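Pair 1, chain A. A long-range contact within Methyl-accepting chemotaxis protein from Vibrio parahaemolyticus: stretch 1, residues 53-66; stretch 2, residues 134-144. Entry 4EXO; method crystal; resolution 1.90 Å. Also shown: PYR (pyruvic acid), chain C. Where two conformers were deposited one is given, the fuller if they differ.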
# COMPACT_ATOMS: atom_id res chain seq x y z
N ARG A 53 6.71 2.86 -0.72
CA ARG A 53 6.23 4.25 -0.75
C ARG A 53 4.81 4.31 -1.28
O ARG A 53 4.50 3.57 -2.23
CB ARG A 53 7.11 5.12 -1.67
CG ARG A 53 8.58 5.17 -1.27
CD ARG A 53 8.79 6.12 -0.06
NE ARG A 53 10.23 6.30 0.19
CZ ARG A 53 11.02 5.37 0.73
NH1 ARG A 53 10.52 4.19 1.12
NH2 ARG A 53 12.32 5.64 0.93
N PHE A 54 3.97 5.18 -0.72
CA PHE A 54 2.72 5.53 -1.40
C PHE A 54 2.75 6.92 -2.07
O PHE A 54 1.80 7.30 -2.76
CB PHE A 54 1.49 5.36 -0.48
CG PHE A 54 1.56 6.16 0.83
CD1 PHE A 54 1.11 7.47 0.89
CD2 PHE A 54 2.06 5.58 1.99
CE1 PHE A 54 1.16 8.22 2.12
CE2 PHE A 54 2.10 6.32 3.23
CZ PHE A 54 1.65 7.63 3.27
N GLU A 55 3.84 7.65 -1.83
CA GLU A 55 4.22 8.89 -2.51
C GLU A 55 5.61 9.22 -1.96
O GLU A 55 6.13 8.55 -1.06
CB GLU A 55 3.22 10.03 -2.27
CG GLU A 55 3.01 10.36 -0.77
CD GLU A 55 2.01 11.51 -0.56
OE1 GLU A 55 2.34 12.66 -0.92
OE2 GLU A 55 0.91 11.26 -0.02
N SER A 56 6.25 10.24 -2.52
CA SER A 56 7.59 10.60 -2.07
C SER A 56 7.69 10.82 -0.56
O SER A 56 8.69 10.42 0.09
CB SER A 56 8.10 11.83 -2.83
OG SER A 56 8.45 11.44 -4.16
N ASP A 57 6.62 11.37 0.02
CA ASP A 57 6.60 11.66 1.46
C ASP A 57 5.91 10.56 2.28
O ASP A 57 5.63 10.76 3.44
CB ASP A 57 5.87 12.97 1.71
CG ASP A 57 6.68 14.18 1.22
OD1 ASP A 57 7.90 14.21 1.47
OD2 ASP A 57 6.10 15.09 0.60
N GLY A 58 5.62 9.43 1.64
CA GLY A 58 4.76 8.40 2.23
C GLY A 58 5.56 7.14 2.48
O GLY A 58 5.76 6.35 1.56
N TYR A 59 6.00 6.94 3.73
CA TYR A 59 6.97 5.88 4.06
C TYR A 59 6.72 5.33 5.47
O TYR A 59 5.94 5.92 6.25
CB TYR A 59 8.41 6.47 4.02
CG TYR A 59 8.63 7.56 5.07
CD1 TYR A 59 9.07 7.24 6.36
CD2 TYR A 59 8.35 8.91 4.78
CE1 TYR A 59 9.27 8.24 7.35
CE2 TYR A 59 8.54 9.94 5.75
CZ TYR A 59 9.01 9.58 7.04
OH TYR A 59 9.19 10.56 7.99
N PHE A 60 7.39 4.22 5.79
CA PHE A 60 7.29 3.59 7.11
C PHE A 60 8.47 3.85 8.04
O PHE A 60 9.63 4.00 7.58
CB PHE A 60 7.16 2.07 6.97
CG PHE A 60 5.87 1.62 6.39
CD1 PHE A 60 4.72 1.56 7.19
CD2 PHE A 60 5.79 1.25 5.06
CE1 PHE A 60 3.50 1.13 6.68
CE2 PHE A 60 4.56 0.80 4.50
CZ PHE A 60 3.40 0.76 5.31
N PHE A 61 8.16 3.84 9.34
CA PHE A 61 9.15 3.83 10.40
C PHE A 61 8.66 2.80 11.45
O PHE A 61 7.47 2.46 11.48
CB PHE A 61 9.29 5.24 11.03
CG PHE A 61 7.98 5.82 11.49
CD1 PHE A 61 7.41 5.41 12.72
CD2 PHE A 61 7.29 6.77 10.72
CE1 PHE A 61 6.18 5.94 13.14
CE2 PHE A 61 6.04 7.29 11.14
CZ PHE A 61 5.49 6.88 12.36
N ALA A 62 9.56 2.34 12.31
CA ALA A 62 9.10 1.56 13.47
C ALA A 62 9.97 1.79 14.68
O ALA A 62 11.18 2.06 14.52
CB ALA A 62 9.00 0.04 13.13
N TYR A 63 9.36 1.73 15.87
CA TYR A 63 10.08 1.88 17.15
C TYR A 63 9.67 0.74 18.05
O TYR A 63 8.54 0.27 17.94
CB TYR A 63 9.71 3.22 17.84
CG TYR A 63 10.20 4.43 17.05
CD1 TYR A 63 11.42 5.05 17.35
CD2 TYR A 63 9.45 4.92 15.98
CE1 TYR A 63 11.87 6.15 16.60
CE2 TYR A 63 9.88 6.05 15.23
CZ TYR A 63 11.11 6.62 15.54
OH TYR A 63 11.56 7.70 14.82
N ASP A 64 10.56 0.30 18.95
CA ASP A 64 10.12 -0.66 19.97
C ASP A 64 9.46 0.06 21.13
O ASP A 64 9.35 1.28 21.12
CB ASP A 64 11.24 -1.66 20.37
CG ASP A 64 12.35 -1.02 21.21
OD1 ASP A 64 12.15 0.10 21.72
OD2 ASP A 64 13.42 -1.68 21.37
N SER A 65 8.98 -0.67 22.13
CA SER A 65 8.22 -0.06 23.24
C SER A 65 9.07 0.84 24.14
O SER A 65 8.51 1.69 24.86
CB SER A 65 7.48 -1.12 24.09
OG SER A 65 6.45 -1.70 23.32
N GLN A 66 10.39 0.68 24.07
CA GLN A 66 11.31 1.59 24.81
C GLN A 66 11.67 2.86 24.01
O GLN A 66 12.41 3.70 24.50
CB GLN A 66 12.60 0.85 25.24
CG GLN A 66 12.38 -0.56 25.91
CD GLN A 66 11.18 -0.60 26.84
OE1 GLN A 66 11.16 0.09 27.88
NE2 GLN A 66 10.17 -1.40 26.48
N TRP A 134 7.24 -8.89 17.44
CA TRP A 134 8.51 -8.20 17.32
C TRP A 134 8.70 -6.95 18.19
O TRP A 134 9.78 -6.34 18.15
CB TRP A 134 8.71 -7.84 15.84
CG TRP A 134 8.95 -9.04 15.01
CD1 TRP A 134 9.25 -10.31 15.45
CD2 TRP A 134 8.96 -9.10 13.59
NE1 TRP A 134 9.42 -11.16 14.38
CE2 TRP A 134 9.26 -10.43 13.23
CE3 TRP A 134 8.74 -8.15 12.59
CZ2 TRP A 134 9.35 -10.84 11.89
CZ3 TRP A 134 8.83 -8.56 11.26
CH2 TRP A 134 9.13 -9.89 10.93
N ASP A 135 7.69 -6.61 19.00
CA ASP A 135 7.60 -5.36 19.75
C ASP A 135 7.90 -4.18 18.79
O ASP A 135 8.75 -3.34 19.10
CB ASP A 135 8.59 -5.34 20.94
CG ASP A 135 8.37 -4.17 21.87
OD1 ASP A 135 7.20 -3.79 22.11
OD2 ASP A 135 9.38 -3.61 22.40
N TRP A 136 7.24 -4.16 17.64
CA TRP A 136 7.35 -3.01 16.73
C TRP A 136 6.06 -2.22 16.75
O TRP A 136 4.98 -2.76 16.48
CB TRP A 136 7.64 -3.43 15.29
CG TRP A 136 9.04 -3.91 15.01
CD1 TRP A 136 10.08 -4.00 15.89
CD2 TRP A 136 9.53 -4.37 13.75
NE1 TRP A 136 11.20 -4.49 15.25
CE2 TRP A 136 10.88 -4.74 13.94
CE3 TRP A 136 8.96 -4.49 12.48
CZ2 TRP A 136 11.68 -5.20 12.88
CZ3 TRP A 136 9.75 -4.99 11.43
CH2 TRP A 136 11.08 -5.33 11.64
N VAL A 137 6.22 -0.93 17.03
CA VAL A 137 5.20 0.07 16.74
C VAL A 137 5.56 0.58 15.35
O VAL A 137 6.52 1.35 15.17
CB VAL A 137 5.25 1.21 17.77
CG1 VAL A 137 4.24 2.32 17.40
CG2 VAL A 137 4.96 0.68 19.18
N LEU A 138 4.82 0.07 14.38
CA LEU A 138 5.06 0.35 12.94
C LEU A 138 4.15 1.51 12.55
O LEU A 138 2.95 1.44 12.80
CB LEU A 138 4.70 -0.88 12.11
CG LEU A 138 4.79 -0.77 10.57
CD1 LEU A 138 6.26 -0.49 10.15
CD2 LEU A 138 4.27 -2.05 9.88
N GLY A 139 4.70 2.54 11.92
CA GLY A 139 3.94 3.76 11.64
C GLY A 139 4.18 4.34 10.26
O GLY A 139 5.17 4.01 9.62
N THR A 140 3.27 5.20 9.82
CA THR A 140 3.47 5.99 8.63
C THR A 140 2.70 7.29 8.87
O THR A 140 2.28 7.56 10.02
CB THR A 140 3.01 5.25 7.32
OG1 THR A 140 3.28 6.11 6.18
CG2 THR A 140 1.50 4.95 7.34
N GLY A 141 2.51 8.11 7.85
CA GLY A 141 1.83 9.40 8.09
C GLY A 141 1.57 10.15 6.80
O GLY A 141 2.09 9.78 5.74
N ILE A 142 0.72 11.17 6.89
CA ILE A 142 0.47 12.10 5.78
C ILE A 142 0.82 13.52 6.25
O ILE A 142 0.56 13.86 7.42
CB ILE A 142 -0.99 12.00 5.31
CG1 ILE A 142 -1.26 10.59 4.76
CG2 ILE A 142 -1.34 13.06 4.27
CD1 ILE A 142 -2.66 10.38 4.28
N TYR A 143 1.39 14.34 5.38
CA TYR A 143 1.76 15.71 5.81
C TYR A 143 0.57 16.65 5.62
O TYR A 143 -0.16 16.55 4.65
CB TYR A 143 3.03 16.18 5.08
CG TYR A 143 4.23 15.39 5.59
CD1 TYR A 143 5.02 15.88 6.65
CD2 TYR A 143 4.55 14.14 5.06
CE1 TYR A 143 6.09 15.15 7.15
CE2 TYR A 143 5.62 13.39 5.56
CZ TYR A 143 6.39 13.90 6.59
OH TYR A 143 7.46 13.17 7.08
N ILE A 144 0.33 17.52 6.58
CA ILE A 144 -0.90 18.32 6.53
C ILE A 144 -0.64 19.80 6.25
O ILE A 144 -1.59 20.61 6.28
CB ILE A 144 -1.78 18.13 7.78
CG1 ILE A 144 -0.98 18.32 9.07
CG2 ILE A 144 -2.41 16.72 7.80
CD1 ILE A 144 -1.83 18.08 10.29
C PYR C . 8.61 9.68 11.42
O PYR C . 7.52 10.39 11.26
OXT PYR C . 9.40 9.49 10.38
CA PYR C . 8.97 9.15 12.68
O3 PYR C . 10.05 8.47 12.74
CB PYR C . 8.16 9.35 13.96
O HOH W 1 4.83 9.17 5.52
O HOH W 2 2.59 11.31 3.24
O HOH W 3 12.06 -4.82 22.06
O HOH W 4 9.86 -3.74 25.12

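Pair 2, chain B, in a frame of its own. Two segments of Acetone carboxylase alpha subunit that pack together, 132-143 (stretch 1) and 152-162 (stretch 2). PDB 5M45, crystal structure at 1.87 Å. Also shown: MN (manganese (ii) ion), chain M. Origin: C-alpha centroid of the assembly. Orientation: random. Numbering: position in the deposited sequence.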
# COMPACT_ATOMS: atom_id res chain seq x y z
N GLY B 132 -3.96 7.39 -22.00
CA GLY B 132 -3.74 8.58 -22.82
C GLY B 132 -2.73 9.53 -22.22
O GLY B 132 -2.60 9.60 -20.98
N VAL B 133 -2.01 10.27 -23.07
CA VAL B 133 -1.05 11.29 -22.63
C VAL B 133 -1.47 12.60 -23.26
O VAL B 133 -1.31 12.80 -24.49
CB VAL B 133 0.41 10.94 -23.05
CG1 VAL B 133 1.40 12.05 -22.66
CG2 VAL B 133 0.83 9.60 -22.44
N HIS B 134 -2.07 13.47 -22.44
CA HIS B 134 -2.72 14.69 -22.91
C HIS B 134 -2.07 15.94 -22.33
O HIS B 134 -1.53 15.94 -21.21
CB HIS B 134 -4.21 14.70 -22.59
CG HIS B 134 -4.94 13.48 -23.03
ND1 HIS B 134 -5.77 12.77 -22.19
CD2 HIS B 134 -5.00 12.86 -24.24
CE1 HIS B 134 -6.32 11.75 -22.86
NE2 HIS B 134 -5.87 11.79 -24.11
N ASP B 135 -2.14 17.02 -23.09
CA ASP B 135 -1.66 18.33 -22.64
C ASP B 135 -2.36 18.67 -21.30
O ASP B 135 -3.57 18.47 -21.16
CB ASP B 135 -1.95 19.39 -23.73
CG ASP B 135 -1.34 20.74 -23.43
OD1 ASP B 135 -0.36 20.84 -22.69
OD2 ASP B 135 -1.86 21.74 -23.95
N LYS B 136 -1.55 19.12 -20.33
CA LYS B 136 -1.96 19.48 -18.95
C LYS B 136 -2.23 18.29 -18.00
O LYS B 136 -2.72 18.49 -16.88
CB LYS B 136 -3.13 20.47 -18.96
CG LYS B 136 -2.88 21.73 -19.78
CD LYS B 136 -4.01 22.70 -19.46
CE LYS B 136 -3.98 23.89 -20.39
NZ LYS B 136 -2.70 24.64 -20.22
N ASP B 137 -1.95 17.06 -18.45
CA ASP B 137 -1.99 15.91 -17.54
C ASP B 137 -0.87 16.02 -16.49
O ASP B 137 0.14 16.68 -16.72
CB ASP B 137 -1.87 14.59 -18.32
CG ASP B 137 -3.17 14.16 -18.97
OD1 ASP B 137 -4.25 14.78 -18.74
OD2 ASP B 137 -3.13 13.15 -19.70
N ILE B 138 -1.08 15.38 -15.35
CA ILE B 138 -0.06 15.20 -14.31
C ILE B 138 0.07 13.71 -13.95
O ILE B 138 -0.92 13.07 -13.58
CB ILE B 138 -0.43 15.98 -13.01
CG1 ILE B 138 -0.61 17.47 -13.32
CG2 ILE B 138 0.68 15.83 -11.96
CD1 ILE B 138 -1.18 18.28 -12.12
N PHE B 139 1.30 13.17 -14.07
CA PHE B 139 1.63 11.81 -13.68
C PHE B 139 2.44 11.79 -12.39
O PHE B 139 3.24 12.69 -12.13
CB PHE B 139 2.36 11.04 -14.84
CG PHE B 139 1.51 10.84 -16.07
CD1 PHE B 139 0.70 9.71 -16.20
CD2 PHE B 139 1.52 11.76 -17.11
CE1 PHE B 139 -0.10 9.52 -17.33
CE2 PHE B 139 0.72 11.59 -18.25
CZ PHE B 139 -0.09 10.47 -18.36
N CYS B 140 2.23 10.77 -11.55
CA CYS B 140 3.05 10.55 -10.38
C CYS B 140 3.57 9.12 -10.39
O CYS B 140 2.88 8.21 -10.82
CB CYS B 140 2.24 10.86 -9.10
SG CYS B 140 3.15 10.73 -7.54
N ASN B 141 4.79 8.93 -9.90
CA ASN B 141 5.43 7.60 -9.92
C ASN B 141 6.51 7.46 -8.86
O ASN B 141 7.21 8.44 -8.56
CB ASN B 141 6.07 7.38 -11.31
CG ASN B 141 6.84 6.09 -11.41
OD1 ASN B 141 6.26 5.00 -11.51
ND2 ASN B 141 8.16 6.18 -11.35
N ASN B 142 6.62 6.27 -8.26
CA ASN B 142 7.78 5.92 -7.43
C ASN B 142 8.19 4.44 -7.48
O ASN B 142 8.97 3.99 -6.61
CB ASN B 142 7.55 6.36 -5.97
CG ASN B 142 6.55 5.48 -5.25
OD1 ASN B 142 5.89 4.66 -5.88
ND2 ASN B 142 6.45 5.62 -3.91
N ASP B 143 7.71 3.69 -8.47
CA ASP B 143 7.78 2.22 -8.45
C ASP B 143 9.21 1.71 -8.71
O ASP B 143 9.74 1.87 -9.82
CB ASP B 143 6.79 1.69 -9.52
CG ASP B 143 6.64 0.19 -9.54
OD1 ASP B 143 7.26 -0.54 -8.68
OD2 ASP B 143 5.87 -0.27 -10.41
N CYS B 152 10.36 6.36 -1.09
CA CYS B 152 10.42 7.74 -0.62
C CYS B 152 10.86 8.82 -1.64
O CYS B 152 10.72 10.03 -1.36
CB CYS B 152 11.22 7.86 0.67
SG CYS B 152 10.27 7.29 2.11
N ASP B 153 11.41 8.42 -2.80
CA ASP B 153 11.70 9.37 -3.85
C ASP B 153 10.50 9.43 -4.82
O ASP B 153 10.34 8.56 -5.68
CB ASP B 153 12.99 9.04 -4.56
CG ASP B 153 14.20 9.25 -3.67
OD1 ASP B 153 14.11 10.01 -2.68
OD2 ASP B 153 15.28 8.64 -3.94
N ILE B 154 9.68 10.46 -4.66
CA ILE B 154 8.46 10.58 -5.44
C ILE B 154 8.70 11.46 -6.68
O ILE B 154 9.23 12.59 -6.56
CB ILE B 154 7.31 11.21 -4.61
CG1 ILE B 154 7.12 10.50 -3.25
CG2 ILE B 154 6.03 11.25 -5.43
CD1 ILE B 154 6.67 9.06 -3.36
N HIS B 155 8.29 10.94 -7.84
CA HIS B 155 8.35 11.67 -9.12
C HIS B 155 6.98 12.28 -9.51
O HIS B 155 5.96 11.60 -9.40
CB HIS B 155 8.77 10.78 -10.31
CG HIS B 155 9.89 9.84 -10.04
ND1 HIS B 155 10.04 8.65 -10.73
CD2 HIS B 155 10.95 9.91 -9.19
CE1 HIS B 155 11.14 8.03 -10.31
NE2 HIS B 155 11.69 8.77 -9.36
N THR B 156 7.01 13.52 -10.02
CA THR B 156 5.90 14.15 -10.75
C THR B 156 6.43 14.40 -12.17
O THR B 156 7.51 14.97 -12.35
CB THR B 156 5.44 15.47 -10.10
OG1 THR B 156 4.93 15.23 -8.79
CG2 THR B 156 4.34 16.15 -10.95
N ILE B 157 5.71 13.88 -13.17
CA ILE B 157 6.09 13.93 -14.59
C ILE B 157 4.95 14.59 -15.44
O ILE B 157 3.79 14.18 -15.35
CB ILE B 157 6.42 12.51 -15.10
CG1 ILE B 157 7.65 11.91 -14.37
CG2 ILE B 157 6.71 12.53 -16.60
CD1 ILE B 157 7.70 10.38 -14.48
N VAL B 158 5.28 15.63 -16.21
CA VAL B 158 4.32 16.41 -17.01
C VAL B 158 4.81 16.42 -18.48
O VAL B 158 5.96 16.79 -18.75
CB VAL B 158 4.22 17.85 -16.48
CG1 VAL B 158 3.35 18.69 -17.39
CG2 VAL B 158 3.70 17.85 -15.05
N PRO B 159 3.94 16.04 -19.44
CA PRO B 159 4.31 16.16 -20.86
C PRO B 159 4.29 17.61 -21.32
O PRO B 159 3.54 18.44 -20.75
CB PRO B 159 3.24 15.33 -21.59
CG PRO B 159 2.03 15.49 -20.72
CD PRO B 159 2.56 15.53 -19.29
N ILE B 160 5.13 17.91 -22.30
CA ILE B 160 5.21 19.25 -22.91
C ILE B 160 4.76 19.20 -24.37
O ILE B 160 5.28 18.41 -25.15
CB ILE B 160 6.66 19.81 -22.82
CG1 ILE B 160 7.13 19.80 -21.35
CG2 ILE B 160 6.72 21.20 -23.44
CD1 ILE B 160 8.60 20.14 -21.12
N PHE B 161 3.79 20.05 -24.72
CA PHE B 161 3.16 20.11 -26.05
C PHE B 161 3.45 21.45 -26.76
O PHE B 161 3.66 22.47 -26.13
CB PHE B 161 1.63 19.89 -25.93
CG PHE B 161 1.22 18.43 -25.77
CD1 PHE B 161 1.36 17.78 -24.56
CD2 PHE B 161 0.68 17.73 -26.85
CE1 PHE B 161 0.96 16.44 -24.41
CE2 PHE B 161 0.31 16.40 -26.72
CZ PHE B 161 0.43 15.75 -25.50
N TRP B 162 3.54 21.41 -28.08
CA TRP B 162 3.67 22.59 -28.92
C TRP B 162 2.74 22.38 -30.12
O TRP B 162 2.87 21.41 -30.87
CB TRP B 162 5.11 22.82 -29.40
CG TRP B 162 5.23 24.06 -30.27
CD1 TRP B 162 5.41 24.10 -31.65
CD2 TRP B 162 5.15 25.42 -29.85
NE1 TRP B 162 5.43 25.41 -32.08
CE2 TRP B 162 5.28 26.23 -31.00
CE3 TRP B 162 4.99 26.03 -28.61
CZ2 TRP B 162 5.25 27.62 -30.94
CZ3 TRP B 162 4.96 27.44 -28.56
CH2 TRP B 162 5.11 28.21 -29.71
MN MN M . 15.47 9.26 -1.34
O HOH W 5 1.28 19.95 -20.26

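Both pairs are built on two adjacent antiparallel strands, and 14 central residues superpose with an RMSD of 1.0 Å. The strand axes approach to 4.6 Å in each case, with their directions 155° apart in pair 1 and 153° in pair 2. The register is the same. A:Phe61 and A:Gly139 match B:Phe139 and B:Ile157, and A:Tyr63 and A:Val137 match B:Asn141 and B:His155; both are hydrogen-bonded pairs. Between them lie the non-hydrogen-bonded pairs A:Ala62 with A:Leu138 and B:Cys140 with B:Thr156. Each ladder therefore has four backbone hydrogen bonds, such as A:Gly139 N to A:Phe61 O (2.8 Å) and its equivalent B:Ile157 N to B:Phe139 O (2.9 Å).

The matched phenylalanines occupy their places differently. A:Phe61 has a p rotamer that folds its ring across the neighbouring strand, where the CA of A:Gly139 lies 3.8 Å from the centroid of the A:Phe61 ring, over one face. A CB on A:Gly139 would come within 2.3 Å of A:Phe61 CE1, so the absence of a side chain makes room for the ring. The opposite face is covered by pyruvate, which also accepts hydrogen bonds from A:Tyr59 OH to OXT (2.6 Å) and from A:Tyr63 OH to O3 (2.7 Å). In pair 2 the position of the glycine is filled by B:Ile157, and B:Phe139 takes the m rotamer; the two side chains meet through their CB atoms, B:Phe139 CB to B:Ile157 CB, at 4.3 Å.

At the central non-hydrogen-bonded pair, small residues sit at the first position. A:Ala62 CB packs 4.1 Å from A:Leu138 CD1 and 4.3 Å from A:Trp136 CB on the diagonal; at the same place B:Cys140 SG makes the diagonal contact closer, 3.6 Å from B:Ile154 CG2.

One residue past the glycine, A:Thr140 matches B:Val158, side chains of similar shape whose centres fall 0.5 Å apart. The threonine adds a polar link, with A:Thr140 OG1 donating to A:Tyr59 O at 2.7 Å; the valine offers only carbon, and B:Val158 CG1 rests 3.8 Å from B:Asp137 O.

Beyond this point the solutions diverge further. At A:Gly141, water 1 joins the two stretches, donating to A:Asp57 O (2.7 Å) and A:Gly141 O (2.8 Å). The matching B:Pro159 instead packs its ring carbons against stretch 1, with B:Pro159 CB 3.9 Å from B:Val133 CG1. Water 5 also bridges here, accepting from B:Lys136 N (3.0 Å) and donating to B:Pro159 O (2.8 Å).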